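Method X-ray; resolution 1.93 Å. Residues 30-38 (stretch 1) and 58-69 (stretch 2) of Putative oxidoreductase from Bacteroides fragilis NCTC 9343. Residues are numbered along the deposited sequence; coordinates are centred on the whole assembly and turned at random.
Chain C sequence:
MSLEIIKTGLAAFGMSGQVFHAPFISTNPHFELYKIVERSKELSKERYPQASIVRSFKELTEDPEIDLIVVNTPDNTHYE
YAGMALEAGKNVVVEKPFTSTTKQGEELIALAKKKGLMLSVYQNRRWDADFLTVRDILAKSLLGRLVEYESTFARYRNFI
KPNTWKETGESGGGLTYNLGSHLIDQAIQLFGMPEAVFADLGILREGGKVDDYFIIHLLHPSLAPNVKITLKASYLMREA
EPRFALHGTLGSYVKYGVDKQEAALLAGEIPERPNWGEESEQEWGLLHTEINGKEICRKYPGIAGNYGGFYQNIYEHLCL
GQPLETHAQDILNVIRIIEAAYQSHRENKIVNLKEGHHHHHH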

# COMPACT_ATOMS: atom_id res chain seq x y z
N HIS C 30 33.08 25.11 -8.44
CA HIS C 30 33.47 25.54 -7.10
C HIS C 30 34.29 24.48 -6.37
O HIS C 30 34.68 24.68 -5.21
CB HIS C 30 32.25 25.91 -6.27
CG HIS C 30 31.38 26.94 -6.90
ND1 HIS C 30 31.73 28.27 -6.98
CD2 HIS C 30 30.15 26.84 -7.47
CE1 HIS C 30 30.76 28.94 -7.59
NE2 HIS C 30 29.79 28.10 -7.89
N PHE C 31 34.55 23.36 -7.04
CA PHE C 31 35.34 22.28 -6.46
C PHE C 31 36.48 21.97 -7.39
O PHE C 31 36.34 22.09 -8.61
CB PHE C 31 34.50 20.99 -6.28
CG PHE C 31 33.43 21.10 -5.22
CD1 PHE C 31 33.65 20.62 -3.94
CD2 PHE C 31 32.21 21.70 -5.50
CE1 PHE C 31 32.67 20.74 -2.95
CE2 PHE C 31 31.23 21.84 -4.52
CZ PHE C 31 31.46 21.34 -3.25
N GLU C 32 37.60 21.53 -6.83
CA GLU C 32 38.63 20.88 -7.62
C GLU C 32 38.70 19.42 -7.18
O GLU C 32 38.91 19.13 -6.00
CB GLU C 32 39.99 21.57 -7.45
CG GLU C 32 41.10 20.89 -8.26
CD GLU C 32 42.52 21.36 -7.90
OE1 GLU C 32 43.46 20.93 -8.60
OE2 GLU C 32 42.68 22.14 -6.94
N LEU C 33 38.52 18.51 -8.14
CA LEU C 33 38.79 17.10 -7.90
C LEU C 33 40.30 16.96 -7.88
O LEU C 33 40.93 16.68 -8.91
CB LEU C 33 38.14 16.19 -8.96
CG LEU C 33 38.25 14.66 -8.79
CD1 LEU C 33 37.64 14.14 -7.47
CD2 LEU C 33 37.65 13.92 -9.99
N TYR C 34 40.86 17.16 -6.70
CA TYR C 34 42.29 17.40 -6.55
C TYR C 34 43.06 16.08 -6.41
O TYR C 34 44.02 15.84 -7.14
CB TYR C 34 42.55 18.36 -5.37
CG TYR C 34 44.01 18.56 -5.05
CD1 TYR C 34 44.91 19.01 -6.03
CD2 TYR C 34 44.50 18.29 -3.77
CE1 TYR C 34 46.26 19.19 -5.73
CE2 TYR C 34 45.86 18.47 -3.47
CZ TYR C 34 46.73 18.92 -4.45
OH TYR C 34 48.06 19.10 -4.16
N LYS C 35 42.61 15.23 -5.49
CA LYS C 35 43.30 13.98 -5.24
C LYS C 35 42.37 12.77 -5.14
O LYS C 35 41.34 12.83 -4.48
CB LYS C 35 44.15 14.09 -3.98
CG LYS C 35 45.57 14.49 -4.27
CD LYS C 35 46.39 14.63 -3.01
CE LYS C 35 47.78 15.06 -3.40
NZ LYS C 35 48.58 15.60 -2.26
N ILE C 36 42.75 11.68 -5.79
CA ILE C 36 41.97 10.44 -5.75
C ILE C 36 42.84 9.29 -5.21
O ILE C 36 43.91 9.01 -5.74
CB ILE C 36 41.38 10.06 -7.14
CG1 ILE C 36 40.47 11.18 -7.67
CG2 ILE C 36 40.62 8.75 -7.08
CD1 ILE C 36 40.14 11.08 -9.16
N VAL C 37 42.37 8.64 -4.14
CA VAL C 37 43.01 7.42 -3.67
C VAL C 37 42.68 6.23 -4.59
O VAL C 37 41.52 5.84 -4.76
CB VAL C 37 42.60 7.05 -2.24
CG1 VAL C 37 43.38 5.82 -1.76
CG2 VAL C 37 42.83 8.21 -1.30
N GLU C 38 43.73 5.69 -5.20
CA GLU C 38 43.66 4.41 -5.87
C GLU C 38 44.83 3.61 -5.33
O GLU C 38 45.98 4.01 -5.52
CB GLU C 38 43.77 4.58 -7.39
CG GLU C 38 42.59 5.29 -8.05
CD GLU C 38 42.53 5.05 -9.55
OE1 GLU C 38 42.61 6.03 -10.31
OE2 GLU C 38 42.43 3.87 -9.97
N LYS C 58 45.67 8.17 4.21
CA LYS C 58 46.51 9.07 5.01
C LYS C 58 47.09 10.24 4.19
O LYS C 58 47.22 11.35 4.69
CB LYS C 58 47.64 8.27 5.68
CG LYS C 58 48.30 8.98 6.86
CD LYS C 58 49.64 8.32 7.24
CE LYS C 58 49.50 7.38 8.43
NZ LYS C 58 49.36 8.12 9.72
N GLU C 59 47.38 9.99 2.91
CA GLU C 59 47.85 11.03 2.00
C GLU C 59 46.79 12.09 1.68
O GLU C 59 47.12 13.18 1.19
CB GLU C 59 48.41 10.41 0.72
CG GLU C 59 49.76 9.74 0.93
CD GLU C 59 50.20 8.93 -0.27
OE1 GLU C 59 50.79 9.51 -1.21
OE2 GLU C 59 49.96 7.71 -0.26
N LEU C 60 45.52 11.79 1.96
CA LEU C 60 44.48 12.81 1.89
C LEU C 60 44.45 13.59 3.18
O LEU C 60 44.40 14.82 3.14
CB LEU C 60 43.08 12.21 1.66
CG LEU C 60 42.79 11.50 0.35
CD1 LEU C 60 41.28 11.16 0.27
CD2 LEU C 60 43.22 12.34 -0.81
N THR C 61 44.44 12.89 4.31
CA THR C 61 44.26 13.55 5.60
C THR C 61 45.47 14.41 5.99
O THR C 61 45.33 15.40 6.72
CB THR C 61 43.96 12.55 6.75
OG1 THR C 61 45.04 11.61 6.89
CG2 THR C 61 42.69 11.78 6.48
N GLU C 62 46.64 14.04 5.48
CA GLU C 62 47.86 14.78 5.79
C GLU C 62 48.16 15.89 4.79
O GLU C 62 49.14 16.62 4.96
CB GLU C 62 49.05 13.83 5.88
CG GLU C 62 49.10 13.02 7.16
CD GLU C 62 50.25 12.02 7.17
OE1 GLU C 62 50.91 11.83 6.12
OE2 GLU C 62 50.49 11.41 8.24
N ASP C 63 47.33 16.01 3.76
CA ASP C 63 47.51 17.03 2.75
C ASP C 63 47.01 18.38 3.27
O ASP C 63 45.81 18.55 3.46
CB ASP C 63 46.80 16.62 1.46
CG ASP C 63 47.09 17.55 0.29
OD1 ASP C 63 47.28 18.77 0.49
OD2 ASP C 63 47.10 17.06 -0.85
N PRO C 64 47.93 19.36 3.46
CA PRO C 64 47.56 20.63 4.09
C PRO C 64 46.72 21.55 3.21
O PRO C 64 46.18 22.54 3.69
CB PRO C 64 48.93 21.29 4.36
CG PRO C 64 49.79 20.77 3.28
CD PRO C 64 49.36 19.33 3.10
N GLU C 65 46.60 21.21 1.93
CA GLU C 65 45.82 22.01 0.99
C GLU C 65 44.41 21.45 0.73
O GLU C 65 43.64 22.05 -0.00
CB GLU C 65 46.58 22.20 -0.32
CG GLU C 65 47.98 22.83 -0.13
CD GLU C 65 48.70 23.10 -1.44
OE1 GLU C 65 49.25 24.21 -1.59
OE2 GLU C 65 48.73 22.21 -2.32
N ILE C 66 44.06 20.31 1.33
CA ILE C 66 42.72 19.73 1.11
C ILE C 66 41.69 20.33 2.08
O ILE C 66 41.93 20.38 3.29
CB ILE C 66 42.73 18.17 1.09
CG1 ILE C 66 43.32 17.68 -0.23
CG2 ILE C 66 41.30 17.61 1.26
CD1 ILE C 66 43.59 16.15 -0.30
N ASP C 67 40.57 20.81 1.53
CA ASP C 67 39.48 21.38 2.33
C ASP C 67 38.45 20.31 2.69
O ASP C 67 37.85 20.36 3.77
CB ASP C 67 38.77 22.48 1.53
CG ASP C 67 39.69 23.63 1.14
OD1 ASP C 67 40.31 24.22 2.05
OD2 ASP C 67 39.79 23.95 -0.06
N LEU C 68 38.25 19.37 1.77
CA LEU C 68 37.14 18.40 1.87
C LEU C 68 37.56 17.00 1.47
O LEU C 68 38.22 16.80 0.44
CB LEU C 68 35.95 18.86 1.01
CG LEU C 68 34.70 17.96 0.88
CD1 LEU C 68 33.94 17.90 2.18
CD2 LEU C 68 33.78 18.45 -0.24
N ILE C 69 37.18 16.03 2.29
CA ILE C 69 37.41 14.62 1.99
C ILE C 69 36.06 13.89 1.87
O ILE C 69 35.21 14.01 2.74
CB ILE C 69 38.33 13.93 3.03
CG1 ILE C 69 39.76 14.49 2.91
CG2 ILE C 69 38.37 12.40 2.83
CD1 ILE C 69 40.72 13.95 3.96
O HOH W 1 48.80 19.47 -1.88
O HOH W 2 48.07 21.91 -5.10
O HOH W 3 49.49 13.75 -0.40

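The second stretch opens with a short helix, residues 58 to 61, facing the strand 31-37. Glu 59 takes part chiefly through its backbone: water 3 donates to Glu 59 O (2.9 Å) and accepts from Lys 35 NZ (2.8 Å), bridging a carbonyl and an ammonium group that lie too far apart to bond directly. The CA-to-CB bond of Leu 60 points sideways, but the end of the side chain comes nearer the strand, where Leu 60 CG lies 3.7 Å from Val 37 CG2 and Leu 60 CD2 lies 3.7 Å from Lys 35 CB. A branched aliphatic residue suits this buried place, since it packs against both valine and the apolar base of a lysine.

Asp 63 is the polar centre of the contact. Lys 35, its chi2 to chi4 all t, extends to place NZ 2.5 Å from Asp 63 OD2, a very short hydrogen bond within a salt bridge. The other carboxylate oxygen, Asp 63 OD1, accepts from the backbone Glu 65 N at 2.9 Å, within the type I turn from Asp 63 to Ile 66. A short acidic side chain can thus serve turn and strand together.

Glu 65 reaches the tyrosine through solvent, its long, exposed carboxylate well suited to accept from water. Water 2 donates to Glu 65 OE2 (2.9 Å) and makes a weak bond with Tyr 34 OH (3.0 Å); water 1 lies closer to that hydroxyl, 2.4 Å from Tyr 34 OH.

At the end of the turn the contact becomes apolar again. Ile 66 CG1 meets the edge of the Tyr 34 ring, 3.8 Å from Tyr 34 CD2, a place that suits the hydrocarbon of a buried isoleucine. Finally, Leu 68, on a strand, points toward stretch 1, and its CD2 packs at the ring edge of Phe 31, 3.7 Å from Phe 31 CE1; both residues are buried, as their hydrocarbon side chains favour.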